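Local coordinates for protein putative hydrolase (Chloroflexus aurantiacus J-10-fl, PDB 3CMN) that is of unknown function but, as a predicted member of the zincin-like metallopeptidase family, probably hydrolyses peptide bonds with the help of a metal ion, at residues R203-Q208 with D255-L260; M303-R306 with D311-L314; Y195-T200 with E341-L346. All coordinates share one frame; numbering follows the deposited sequence.

Interaction 1: residues R203-Q208 with D255-L260; sequences RELLEQ and DRIQAL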
ATOM      1  N   ARG A 203       6.483 -12.562  -2.169  1.00 38.63           N
ATOM      2  CA  ARG A 203       6.265 -13.434  -3.312  1.00 41.37           C
ATOM      3  C   ARG A 203       6.235 -14.882  -2.832  1.00 41.85           C
ATOM      4  O   ARG A 203       5.502 -15.698  -3.376  1.00 43.43           O
ATOM      5  CB  ARG A 203       7.347 -13.243  -4.377  1.00 42.22           C
ATOM      6  CG  ARG A 203       6.963 -12.234  -5.437  1.00 47.21           C
ATOM      7  CD  ARG A 203       7.955 -12.219  -6.601  1.00 52.26           C
ATOM      8  NE  ARG A 203       9.152 -11.428  -6.324  1.00 54.84           N
ATOM      9  CZ  ARG A 203       9.171 -10.097  -6.284  1.00 57.16           C
ATOM     10  NH1 ARG A 203       8.058  -9.395  -6.511  1.00 58.19           N
ATOM     11  NH2 ARG A 203      10.297  -9.457  -5.996  1.00 58.47           N
ATOM     12  N   GLU A 204       7.024 -15.192  -1.805  1.00 42.16           N
ATOM     13  CA  GLU A 204       7.054 -16.544  -1.252  1.00 42.56           C
ATOM     14  C   GLU A 204       5.674 -16.905  -0.718  1.00 41.68           C
ATOM     15  O   GLU A 204       5.130 -17.953  -1.052  1.00 42.93           O
ATOM     16  CB  GLU A 204       8.064 -16.653  -0.103  1.00 41.12           C
ATOM     17  CG  GLU A 204       9.525 -16.593  -0.513  1.00 43.55           C
ATOM     18  CD  GLU A 204      10.463 -16.521   0.686  1.00 43.58           C
ATOM     19  OE1 GLU A 204      10.447 -17.442   1.528  1.00 46.28           O
ATOM     20  OE2 GLU A 204      11.218 -15.536   0.794  1.00 44.86           O
ATOM     21  N   LEU A 205       5.120 -16.029   0.115  1.00 42.17           N
ATOM     22  CA  LEU A 205       3.807 -16.249   0.721  1.00 41.60           C
ATOM     23  C   LEU A 205       2.708 -16.473  -0.304  1.00 41.39           C
ATOM     24  O   LEU A 205       1.773 -17.233  -0.066  1.00 41.16           O
ATOM     25  CB  LEU A 205       3.409 -15.060   1.601  1.00 41.42           C
ATOM     26  CG  LEU A 205       4.309 -14.665   2.767  1.00 40.69           C
ATOM     27  CD1 LEU A 205       3.629 -13.580   3.597  1.00 40.07           C
ATOM     28  CD2 LEU A 205       4.581 -15.885   3.621  1.00 41.55           C
ATOM     29  N   LEU A 206       2.811 -15.790  -1.436  1.00 42.62           N
ATOM     30  CA  LEU A 206       1.811 -15.921  -2.484  1.00 43.63           C
ATOM     31  C   LEU A 206       1.909 -17.299  -3.107  1.00 44.80           C
ATOM     32  O   LEU A 206       0.898 -17.981  -3.275  1.00 44.72           O
ATOM     33  CB  LEU A 206       2.013 -14.846  -3.542  1.00 42.19           C
ATOM     34  CG  LEU A 206       1.840 -13.416  -3.032  1.00 41.96           C
ATOM     35  CD1 LEU A 206       2.195 -12.448  -4.140  1.00 41.47           C
ATOM     36  CD2 LEU A 206       0.405 -13.203  -2.547  1.00 40.67           C
ATOM     37  N   GLU A 207       3.129 -17.710  -3.442  1.00 45.07           N
ATOM     38  CA  GLU A 207       3.343 -19.032  -4.022  1.00 46.60           C
ATOM     39  C   GLU A 207       2.773 -20.083  -3.077  1.00 46.54           C
ATOM     40  O   GLU A 207       2.066 -20.989  -3.500  1.00 46.18           O
ATOM     41  CB  GLU A 207       4.835 -19.297  -4.232  1.00 47.61           C
ATOM     42  CG  GLU A 207       5.531 -18.339  -5.187  1.00 50.53           C
ATOM     43  CD  GLU A 207       5.113 -18.537  -6.631  1.00 53.92           C
ATOM     44  OE1 GLU A 207       4.289 -19.442  -6.895  1.00 55.12           O
ATOM     45  OE2 GLU A 207       5.611 -17.793  -7.503  1.00 53.96           O
ATOM     46  N   GLN A 208       3.082 -19.943  -1.793  1.00 47.88           N
ATOM     47  CA  GLN A 208       2.612 -20.871  -0.774  1.00 49.49           C
ATOM     48  C   GLN A 208       1.093 -21.069  -0.886  1.00 50.68           C
ATOM     49  O   GLN A 208       0.626 -22.176  -1.185  1.00 49.91           O
ATOM     50  CB  GLN A 208       2.973 -20.335   0.613  1.00 50.42           C
ATOM     51  CG  GLN A 208       2.606 -21.249   1.766  1.00 52.74           C
ATOM     52  CD  GLN A 208       3.673 -22.292   2.065  1.00 54.76           C
ATOM     53  OE1 GLN A 208       4.759 -21.966   2.552  1.00 54.13           O
ATOM     54  NE2 GLN A 208       3.364 -23.554   1.777  1.00 55.47           N
ATOM     55  N   ASP A 255      -2.409 -15.864   7.839  1.00 47.14           N
ATOM     56  CA  ASP A 255      -1.962 -15.259   9.087  1.00 46.83           C
ATOM     57  C   ASP A 255      -0.711 -14.418   8.851  1.00 45.09           C
ATOM     58  O   ASP A 255      -0.611 -13.294   9.333  1.00 44.41           O
ATOM     59  CB  ASP A 255      -1.674 -16.363  10.102  1.00 49.33           C
ATOM     60  CG  ASP A 255      -1.745 -15.872  11.534  1.00 54.70           C
ATOM     61  OD1 ASP A 255      -1.150 -14.811  11.843  1.00 56.01           O
ATOM     62  OD2 ASP A 255      -2.393 -16.559  12.355  1.00 57.05           O
ATOM     63  N   ARG A 256       0.234 -14.976   8.097  1.00 44.18           N
ATOM     64  CA  ARG A 256       1.486 -14.298   7.771  1.00 44.85           C
ATOM     65  C   ARG A 256       1.276 -13.083   6.859  1.00 43.75           C
ATOM     66  O   ARG A 256       1.795 -12.001   7.126  1.00 42.94           O
ATOM     67  CB  ARG A 256       2.458 -15.273   7.093  1.00 45.49           C
ATOM     68  CG  ARG A 256       3.167 -16.229   8.045  1.00 47.53           C
ATOM     69  CD  ARG A 256       4.161 -17.092   7.281  1.00 49.56           C
ATOM     70  NE  ARG A 256       4.890 -18.032   8.131  1.00 49.31           N
ATOM     71  CZ  ARG A 256       6.050 -17.773   8.732  1.00 50.10           C
ATOM     72  NH1 ARG A 256       6.642 -16.589   8.589  1.00 49.95           N
ATOM     73  NH2 ARG A 256       6.627 -18.709   9.473  1.00 50.63           N
ATOM     74  N   ILE A 257       0.527 -13.269   5.779  1.00 43.00           N
ATOM     75  CA  ILE A 257       0.250 -12.185   4.841  1.00 42.27           C
ATOM     76  C   ILE A 257      -0.444 -11.065   5.608  1.00 42.55           C
ATOM     77  O   ILE A 257      -0.116  -9.884   5.446  1.00 43.60           O
ATOM     78  CB  ILE A 257      -0.669 -12.659   3.688  1.00 41.83           C
ATOM     79  CG1 ILE A 257       0.070 -13.690   2.836  1.00 41.70           C
ATOM     80  CG2 ILE A 257      -1.109 -11.461   2.831  1.00 41.18           C
ATOM     81  CD1 ILE A 257      -0.802 -14.395   1.817  1.00 43.54           C
ATOM     82  N   GLN A 258      -1.394 -11.451   6.454  1.00 40.40           N
ATOM     83  CA  GLN A 258      -2.129 -10.497   7.260  1.00 40.47           C
ATOM     84  C   GLN A 258      -1.214  -9.753   8.226  1.00 39.39           C
ATOM     85  O   GLN A 258      -1.306  -8.532   8.344  1.00 40.50           O
ATOM     86  CB  GLN A 258      -3.241 -11.212   8.024  1.00 40.16           C
ATOM     87  CG  GLN A 258      -4.433 -11.564   7.152  1.00 43.95           C
ATOM     88  CD  GLN A 258      -5.426 -12.470   7.852  1.00 46.51           C
ATOM     89  OE1 GLN A 258      -5.643 -12.354   9.060  1.00 46.64           O
ATOM     90  NE2 GLN A 258      -6.051 -13.366   7.091  1.00 44.95           N
ATOM     91  N   ALA A 259      -0.326 -10.473   8.910  1.00 37.12           N
ATOM     92  CA  ALA A 259       0.580  -9.825   9.851  1.00 35.08           C
ATOM     93  C   ALA A 259       1.574  -8.899   9.142  1.00 32.54           C
ATOM     94  O   ALA A 259       1.938  -7.863   9.673  1.00 33.47           O
ATOM     95  CB  ALA A 259       1.316 -10.876  10.685  1.00 35.06           C
ATOM     96  N   LEU A 260       2.012  -9.268   7.943  1.00 32.76           N
ATOM     97  CA  LEU A 260       2.945  -8.428   7.184  1.00 32.14           C
ATOM     98  C   LEU A 260       2.234  -7.136   6.758  1.00 32.36           C
ATOM     99  O   LEU A 260       2.736  -6.040   6.961  1.00 33.07           O
ATOM    100  CB  LEU A 260       3.454  -9.181   5.941  1.00 29.79           C
ATOM    101  CG  LEU A 260       4.221  -8.363   4.882  1.00 31.32           C
ATOM    102  CD1 LEU A 260       5.590  -7.922   5.440  1.00 25.90           C
ATOM    103  CD2 LEU A 260       4.421  -9.208   3.611  1.00 29.94           C
TER
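L205 packs against R256, I257 and L260, and tracing it outward from the backbone accounts for most of the contact. Its CB already lies 3.8 Å from I257 CG1. At the branch the chain parts: CD1 of L205 goes on to within 3.6 Å of I257 CG1, the closest approach here, and its next neighbour on the same residue is the backbone N of I257. The same methyl has a looser neighbour in L260, with CD2 4.4 Å from L205 CD1. The other methyl, CD2 of L205, meets the aliphatic part of R256, 3.9 Å from its CD. CG lies opposite the carbonyl carbon (chi1 -59°), which directs the branch toward helix 248-279. The side chains of L205 and I257 run past one another in opposite senses, whereas L205 and R256 cross near a right angle.

The frame is an antiparallel pair of helices, 197-210 and 248-279, whose short segments run at 151° with axes 10.3 Å apart; L205 CA and I257 CA are 6.8 Å apart. Trimming L205 to an alanine here would probably leave the R256 methylenes and L260 without their methyl partners, reduce the hold on I257 to CB alone and open a gap between the helices. Beyond its methylenes, R256 turns polar, and its NH1 is hydrogen-bonded to Y201 OH on the same helix as L205.

Interaction 2: residues M303-R306 with D311-L314; sequences MVFR and DLKL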
ATOM      1  N   MET A 303     -10.287  -6.692  -0.739  1.00 37.61           N
ATOM      2  CA  MET A 303     -11.121  -7.088  -1.871  1.00 37.32           C
ATOM      3  C   MET A 303     -10.254  -7.632  -3.000  1.00 37.70           C
ATOM      4  O   MET A 303     -10.595  -8.644  -3.619  1.00 39.12           O
ATOM      5  CB  MET A 303     -11.931  -5.875  -2.370  1.00 37.31           C
ATOM      6  CG  MET A 303     -12.839  -6.102  -3.603  1.00 35.12           C
ATOM      7  SD  MET A 303     -12.056  -6.261  -5.245  1.00 33.22           S
ATOM      8  CE  MET A 303     -11.645  -4.573  -5.619  1.00 35.36           C
ATOM      9  N   VAL A 304      -9.137  -6.960  -3.269  1.00 37.26           N
ATOM     10  CA  VAL A 304      -8.234  -7.394  -4.330  1.00 38.63           C
ATOM     11  C   VAL A 304      -7.623  -8.763  -4.018  1.00 38.76           C
ATOM     12  O   VAL A 304      -7.387  -9.555  -4.924  1.00 38.38           O
ATOM     13  CB  VAL A 304      -7.094  -6.370  -4.570  1.00 38.87           C
ATOM     14  CG1 VAL A 304      -6.318  -6.743  -5.814  1.00 37.69           C
ATOM     15  CG2 VAL A 304      -7.663  -4.976  -4.719  1.00 39.09           C
ATOM     16  N   PHE A 305      -7.359  -9.043  -2.743  1.00 39.69           N
ATOM     17  CA  PHE A 305      -6.801 -10.343  -2.376  1.00 40.67           C
ATOM     18  C   PHE A 305      -7.814 -11.452  -2.656  1.00 40.83           C
ATOM     19  O   PHE A 305      -7.494 -12.449  -3.301  1.00 41.23           O
ATOM     20  CB  PHE A 305      -6.400 -10.390  -0.892  1.00 39.84           C
ATOM     21  CG  PHE A 305      -5.069  -9.743  -0.593  1.00 41.22           C
ATOM     22  CD1 PHE A 305      -4.986  -8.388  -0.285  1.00 42.54           C
ATOM     23  CD2 PHE A 305      -3.893 -10.494  -0.622  1.00 42.16           C
ATOM     24  CE1 PHE A 305      -3.749  -7.788  -0.010  1.00 43.56           C
ATOM     25  CE2 PHE A 305      -2.654  -9.904  -0.349  1.00 41.91           C
ATOM     26  CZ  PHE A 305      -2.585  -8.551  -0.043  1.00 42.82           C
ATOM     27  N   ARG A 306      -9.038 -11.267  -2.175  1.00 41.86           N
ATOM     28  CA  ARG A 306     -10.103 -12.254  -2.348  1.00 42.47           C
ATOM     29  C   ARG A 306     -10.477 -12.481  -3.802  1.00 43.22           C
ATOM     30  O   ARG A 306     -10.815 -13.591  -4.197  1.00 43.99           O
ATOM     31  CB  ARG A 306     -11.337 -11.811  -1.586  1.00 43.13           C
ATOM     32  CG  ARG A 306     -11.100 -11.633  -0.108  1.00 45.36           C
ATOM     33  CD  ARG A 306     -12.161 -10.730   0.439  1.00 47.29           C
ATOM     34  NE  ARG A 306     -12.111 -10.608   1.886  1.00 51.08           N
ATOM     35  CZ  ARG A 306     -12.277 -11.623   2.728  1.00 52.27           C
ATOM     36  NH1 ARG A 306     -12.494 -12.850   2.274  1.00 51.97           N
ATOM     37  NH2 ARG A 306     -12.262 -11.404   4.037  1.00 53.65           N
ATOM     38  N   ASP A 311      -8.647 -15.520   0.172  1.00 51.96           N
ATOM     39  CA  ASP A 311      -9.792 -15.172   1.001  1.00 53.21           C
ATOM     40  C   ASP A 311      -9.431 -14.895   2.447  1.00 52.91           C
ATOM     41  O   ASP A 311     -10.041 -15.443   3.368  1.00 54.42           O
ATOM     42  CB  ASP A 311     -10.847 -16.277   0.928  1.00 55.02           C
ATOM     43  CG  ASP A 311     -12.210 -15.812   1.421  1.00 57.66           C
ATOM     44  OD1 ASP A 311     -12.530 -16.021   2.612  1.00 59.46           O
ATOM     45  OD2 ASP A 311     -12.955 -15.213   0.615  1.00 58.66           O
ATOM     46  N   LEU A 312      -8.442 -14.030   2.640  1.00 51.54           N
ATOM     47  CA  LEU A 312      -7.994 -13.651   3.970  1.00 50.59           C
ATOM     48  C   LEU A 312      -8.743 -12.406   4.434  1.00 50.85           C
ATOM     49  O   LEU A 312      -9.608 -11.897   3.725  1.00 50.02           O
ATOM     50  CB  LEU A 312      -6.491 -13.390   3.949  1.00 49.23           C
ATOM     51  CG  LEU A 312      -5.951 -12.603   2.752  1.00 48.13           C
ATOM     52  CD1 LEU A 312      -6.368 -11.137   2.807  1.00 45.94           C
ATOM     53  CD2 LEU A 312      -4.451 -12.733   2.761  1.00 47.66           C
ATOM     54  N   LYS A 313      -8.413 -11.933   5.625  1.00 51.66           N
ATOM     55  CA  LYS A 313      -9.059 -10.745   6.160  1.00 52.66           C
ATOM     56  C   LYS A 313      -8.038  -9.796   6.776  1.00 53.93           C
ATOM     57  O   LYS A 313      -7.362 -10.165   7.727  1.00 55.11           O
ATOM     58  CB  LYS A 313     -10.121 -11.133   7.188  1.00 20.00           C
ATOM     59  CG  LYS A 313     -10.851  -9.950   7.801  1.00 20.00           C
ATOM     60  CD  LYS A 313     -11.890 -10.409   8.811  1.00 20.00           C
ATOM     61  CE  LYS A 313     -12.630  -9.227   9.416  1.00 20.00           C
ATOM     62  NZ  LYS A 313     -13.666  -9.661  10.393  1.00 20.00           N
ATOM     63  N   LEU A 314      -7.914  -8.617   6.195  1.00 54.48           N
ATOM     64  CA  LEU A 314      -6.984  -7.618   6.731  1.00 55.14           C
ATOM     65  C   LEU A 314      -7.447  -7.086   8.090  1.00 55.40           C
ATOM     66  O   LEU A 314      -8.623  -7.280   8.437  1.00 55.82           O
ATOM     67  CB  LEU A 314      -6.817  -6.453   5.750  1.00 54.00           C
ATOM     68  CG  LEU A 314      -6.269  -6.800   4.363  1.00 54.12           C
ATOM     69  CD1 LEU A 314      -6.164  -5.553   3.498  1.00 20.00           C
ATOM     70  CD2 LEU A 314      -4.915  -7.485   4.478  1.00 20.00           C
TER
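The salt bridge from R306 NH1 to D311 OD2, at 2.9 Å, is the shortest sound polar contact between the helix end 303-306 and the loop 311-314. D311 OD1 stands a little farther from R306 NH1, at 3.2 Å, at the rim of the guanidinium and in its plane. The carboxylate and guanidinium planes are turned 75° against each other, so the two groups do not lie flat in a paired, two-pronged arrangement, and NH1 alone of the guanidinium nitrogens reaches the carboxylate. R306 is extended from CG to NE, which carries the charged group out along the loop; on the way CG passes 3.9 Å from D311 CA. The carbonyl of L312 sits over one face of the guanidinium, but its closeness to the group is doubtful in the model and no bond is inferred from it. R306 NH2 has a sounder partner one turn back, a hydrogen bond to Q302 OE1, which would help limit the group's rotation.

The apolar half of the contact belongs to L312 and F305. L312 CD1 lies 3.8 Å from F305 CB, with F305 CG scarcely farther, while the second methyl, CD2, approaches F305 CD2 at 4.1 Å. L312 holds CG between its backbone N and carbonyl carbon (chi1 42°), which, with chi2, brings CD1 to the CB-CG bond and CD2 to the ring.

The contact thus spans the C-terminal end of helix 283-307, where T308 OG1 bonds to the carbonyls of V304 and F305, and the chain that doubles back after it. Helix 248-279 meets L312 and F305 through I257, and helix 145-148 lies against F305 through S145 and L146.

Interaction 3: residues Y195-T200 with E341-L346; sequences YPWVRT and ERPENL
Segment 195-200 runs from a loop into the start of helix 197-210, and segment 341-346 is a loop with a short 3-10 turn at 343-345, closed by bonds from N345 N to R342 O (3.0 Å) and from L346 N to P343 O (3.1 Å). The backbones come nearest where W197 CA and R342 CA are 6.9 Å apart, and one indole fills the gap. The first torsion of W197 (chi1 61°) tucks CG between N and C, which lays the ring along the loop.

One face of that ring receives two CH-pi contacts. R342 CA stands 3.9 Å from the centroid of the W197 five-membered ring, 24° off its normal, and P343 CD stands 3.9 Å from the centroid of the six-membered ring, tilted by 23°. P343 CG comes closer still, 3.3 Å from W197 CE3, a tight fit. The R342-P343 peptide also lies over this face, offset toward the rim, with R342 C 3.5 Å above the W197 ring plane. L346 arrives differently: its CD2 lies in the ring plane at the edge, 3.9 Å from W197 CH2. On the opposite face V198 CG2 sits toward the rim.

Y201 of the same helix touches P343 and L346, and L346 also packs on L260 and L263 of helix 248-279. The indole nitrogen is used too, with W197 NE1 hydrogen-bonded to W340 O, one residue before E341 in the same loop. Between the segments, then, C-H groups and a peptide meet the indole, while the NE1 bond probably gives the ring a direction.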
ATOM      1  N   TYR A 195      14.363  -2.933   2.414  1.00 37.01           N
ATOM      2  CA  TYR A 195      14.713  -4.236   2.967  1.00 36.07           C
ATOM      3  C   TYR A 195      14.424  -5.209   1.839  1.00 36.34           C
ATOM      4  O   TYR A 195      13.283  -5.553   1.591  1.00 36.32           O
ATOM      5  CB  TYR A 195      13.836  -4.540   4.179  1.00 36.94           C
ATOM      6  CG  TYR A 195      13.669  -3.336   5.077  1.00 37.99           C
ATOM      7  CD1 TYR A 195      12.506  -2.570   5.032  1.00 39.05           C
ATOM      8  CD2 TYR A 195      14.711  -2.904   5.903  1.00 38.42           C
ATOM      9  CE1 TYR A 195      12.383  -1.399   5.778  1.00 39.12           C
ATOM     10  CE2 TYR A 195      14.603  -1.733   6.654  1.00 38.94           C
ATOM     11  CZ  TYR A 195      13.431  -0.980   6.583  1.00 41.44           C
ATOM     12  OH  TYR A 195      13.303   0.194   7.305  1.00 42.42           O
ATOM     13  N   PRO A 196      15.467  -5.658   1.128  1.00 38.71           N
ATOM     14  CA  PRO A 196      15.328  -6.591  -0.001  1.00 38.26           C
ATOM     15  C   PRO A 196      14.491  -7.852   0.209  1.00 36.47           C
ATOM     16  O   PRO A 196      13.849  -8.330  -0.728  1.00 38.46           O
ATOM     17  CB  PRO A 196      16.777  -6.908  -0.362  1.00 39.62           C
ATOM     18  CG  PRO A 196      17.478  -5.628  -0.019  1.00 41.40           C
ATOM     19  CD  PRO A 196      16.880  -5.300   1.333  1.00 39.83           C
ATOM     20  N   TRP A 197      14.486  -8.396   1.420  1.00 33.48           N
ATOM     21  CA  TRP A 197      13.704  -9.605   1.662  1.00 31.89           C
ATOM     22  C   TRP A 197      12.180  -9.435   1.629  1.00 30.38           C
ATOM     23  O   TRP A 197      11.450 -10.404   1.413  1.00 30.58           O
ATOM     24  CB  TRP A 197      14.078 -10.231   3.004  1.00 28.79           C
ATOM     25  CG  TRP A 197      13.822  -9.354   4.194  1.00 28.08           C
ATOM     26  CD1 TRP A 197      14.737  -8.575   4.844  1.00 27.41           C
ATOM     27  CD2 TRP A 197      12.594  -9.231   4.938  1.00 26.45           C
ATOM     28  NE1 TRP A 197      14.163  -7.993   5.949  1.00 27.53           N
ATOM     29  CE2 TRP A 197      12.852  -8.377   6.032  1.00 25.24           C
ATOM     30  CE3 TRP A 197      11.306  -9.761   4.786  1.00 25.91           C
ATOM     31  CZ2 TRP A 197      11.874  -8.042   6.970  1.00 24.64           C
ATOM     32  CZ3 TRP A 197      10.337  -9.431   5.714  1.00 25.34           C
ATOM     33  CH2 TRP A 197      10.626  -8.577   6.798  1.00 25.79           C
ATOM     34  N   VAL A 198      11.692  -8.220   1.831  1.00 29.25           N
ATOM     35  CA  VAL A 198      10.251  -8.034   1.885  1.00 29.96           C
ATOM     36  C   VAL A 198       9.467  -8.538   0.674  1.00 32.24           C
ATOM     37  O   VAL A 198       8.508  -9.283   0.839  1.00 33.58           O
ATOM     38  CB  VAL A 198       9.890  -6.560   2.200  1.00 29.84           C
ATOM     39  CG1 VAL A 198       8.368  -6.414   2.362  1.00 28.55           C
ATOM     40  CG2 VAL A 198      10.568  -6.136   3.502  1.00 27.87           C
ATOM     41  N   ARG A 199       9.862  -8.147  -0.532  1.00 34.66           N
ATOM     42  CA  ARG A 199       9.154  -8.607  -1.724  1.00 36.54           C
ATOM     43  C   ARG A 199       9.404 -10.090  -2.001  1.00 35.83           C
ATOM     44  O   ARG A 199       8.518 -10.793  -2.475  1.00 35.36           O
ATOM     45  CB  ARG A 199       9.528  -7.746  -2.939  1.00 39.05           C
ATOM     46  CG  ARG A 199       8.640  -6.506  -3.068  1.00 43.60           C
ATOM     47  CD  ARG A 199       9.160  -5.487  -4.080  1.00 46.76           C
ATOM     48  NE  ARG A 199       8.267  -4.334  -4.176  1.00 49.65           N
ATOM     49  CZ  ARG A 199       8.610  -3.155  -4.687  1.00 50.29           C
ATOM     50  NH1 ARG A 199       9.833  -2.960  -5.155  1.00 50.73           N
ATOM     51  NH2 ARG A 199       7.730  -2.161  -4.712  1.00 49.46           N
ATOM     52  N   THR A 200      10.607 -10.566  -1.689  1.00 36.33           N
ATOM     53  CA  THR A 200      10.936 -11.970  -1.882  1.00 36.05           C
ATOM     54  C   THR A 200      10.007 -12.774  -0.983  1.00 36.67           C
ATOM     55  O   THR A 200       9.364 -13.731  -1.423  1.00 38.33           O
ATOM     56  CB  THR A 200      12.391 -12.265  -1.474  1.00 37.44           C
ATOM     57  OG1 THR A 200      13.275 -11.434  -2.233  1.00 36.00           O
ATOM     58  CG2 THR A 200      12.738 -13.746  -1.724  1.00 37.55           C
ATOM     59  N   GLU A 341      14.754  -6.833  10.015  1.00 31.90           N
ATOM     60  CA  GLU A 341      15.970  -7.596   9.764  1.00 32.22           C
ATOM     61  C   GLU A 341      15.736  -8.866   8.975  1.00 31.88           C
ATOM     62  O   GLU A 341      16.602  -9.288   8.219  1.00 31.66           O
ATOM     63  CB  GLU A 341      16.658  -7.944  11.080  1.00 33.73           C
ATOM     64  CG  GLU A 341      17.119  -6.725  11.853  1.00 38.16           C
ATOM     65  CD  GLU A 341      17.677  -7.064  13.217  1.00 40.85           C
ATOM     66  OE1 GLU A 341      16.949  -7.668  14.027  1.00 42.32           O
ATOM     67  OE2 GLU A 341      18.848  -6.724  13.482  1.00 45.59           O
ATOM     68  N   ARG A 342      14.555  -9.460   9.140  1.00 31.42           N
ATOM     69  CA  ARG A 342      14.217 -10.711   8.473  1.00 30.59           C
ATOM     70  C   ARG A 342      12.727 -11.044   8.646  1.00 29.96           C
ATOM     71  O   ARG A 342      12.065 -10.516   9.540  1.00 29.42           O
ATOM     72  CB  ARG A 342      15.077 -11.836   9.069  1.00 30.88           C
ATOM     73  CG  ARG A 342      14.793 -12.138  10.552  1.00 31.25           C
ATOM     74  CD  ARG A 342      15.801 -13.136  11.174  1.00 31.84           C
ATOM     75  NE  ARG A 342      17.168 -12.615  11.169  1.00 29.35           N
ATOM     76  CZ  ARG A 342      18.035 -12.761  10.166  1.00 29.93           C
ATOM     77  NH1 ARG A 342      17.694 -13.431   9.075  1.00 28.21           N
ATOM     78  NH2 ARG A 342      19.237 -12.195  10.239  1.00 28.04           N
ATOM     79  N   PRO A 343      12.182 -11.933   7.794  1.00 29.22           N
ATOM     80  CA  PRO A 343      10.765 -12.307   7.890  1.00 30.09           C
ATOM     81  C   PRO A 343      10.420 -12.871   9.257  1.00 31.72           C
ATOM     82  O   PRO A 343       9.321 -12.665   9.776  1.00 33.30           O
ATOM     83  CB  PRO A 343      10.602 -13.357   6.790  1.00 29.34           C
ATOM     84  CG  PRO A 343      11.589 -12.923   5.756  1.00 27.75           C
ATOM     85  CD  PRO A 343      12.802 -12.538   6.601  1.00 28.65           C
ATOM     86  N   GLU A 344      11.380 -13.585   9.836  1.00 33.96           N
ATOM     87  CA  GLU A 344      11.213 -14.203  11.146  1.00 33.89           C
ATOM     88  C   GLU A 344      10.973 -13.213  12.269  1.00 33.69           C
ATOM     89  O   GLU A 344      10.374 -13.566  13.290  1.00 35.41           O
ATOM     90  CB  GLU A 344      12.436 -15.064  11.481  1.00 34.56           C
ATOM     91  CG  GLU A 344      12.252 -16.538  11.187  1.00 35.35           C
ATOM     92  CD  GLU A 344      11.892 -16.815   9.733  1.00 36.91           C
ATOM     93  OE1 GLU A 344      12.648 -16.380   8.831  1.00 36.48           O
ATOM     94  OE2 GLU A 344      10.852 -17.475   9.498  1.00 37.45           O
ATOM     95  N   ASN A 345      11.445 -11.982  12.094  1.00 34.08           N
ATOM     96  CA  ASN A 345      11.269 -10.955  13.124  1.00 34.39           C
ATOM     97  C   ASN A 345       9.940 -10.217  13.039  1.00 34.68           C
ATOM     98  O   ASN A 345       9.681  -9.318  13.834  1.00 33.60           O
ATOM     99  CB  ASN A 345      12.423  -9.946  13.082  1.00 33.50           C
ATOM    100  CG  ASN A 345      13.711 -10.520  13.632  1.00 31.63           C
ATOM    101  OD1 ASN A 345      13.740 -11.661  14.085  1.00 32.05           O
ATOM    102  ND2 ASN A 345      14.781  -9.731  13.597  1.00 30.69           N
ATOM    103  N   LEU A 346       9.107 -10.586  12.068  1.00 35.77           N
ATOM    104  CA  LEU A 346       7.798  -9.955  11.929  1.00 36.83           C
ATOM    105  C   LEU A 346       6.936 -10.589  12.996  1.00 38.17           C
ATOM    106  O   LEU A 346       7.064 -11.777  13.274  1.00 38.89           O
ATOM    107  CB  LEU A 346       7.167 -10.252  10.565  1.00 34.48           C
ATOM    108  CG  LEU A 346       7.781  -9.696   9.285  1.00 33.11           C
ATOM    109  CD1 LEU A 346       7.079 -10.327   8.107  1.00 31.95           C
ATOM    110  CD2 LEU A 346       7.652  -8.175   9.247  1.00 32.23           C
TER

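In the fold
Interactions 1 and 3 share helix 197-210, with centres 11 Å apart, and meet where L260 CD1 lies 3.9 Å from L346 CD1. Interactions 1 and 2, with centres 12 Å apart, join through I257, whose CG2 is 3.6 Å from L312 CD2 and 3.9 Å from F305 CE2. Helix 248-279 therefore lies between interactions 2 and 3, touching the former through I257 and the latter through L260; their nearest atoms are about 11 Å apart. Along the chain, interactions 1 and 2 fall inside the loop closed by interaction 3. Segment 195-200 follows helix 174-193, which carries an HExxH pattern (H184, E185, H188) consistent with a zincin metal site, though no metal is bound to it here.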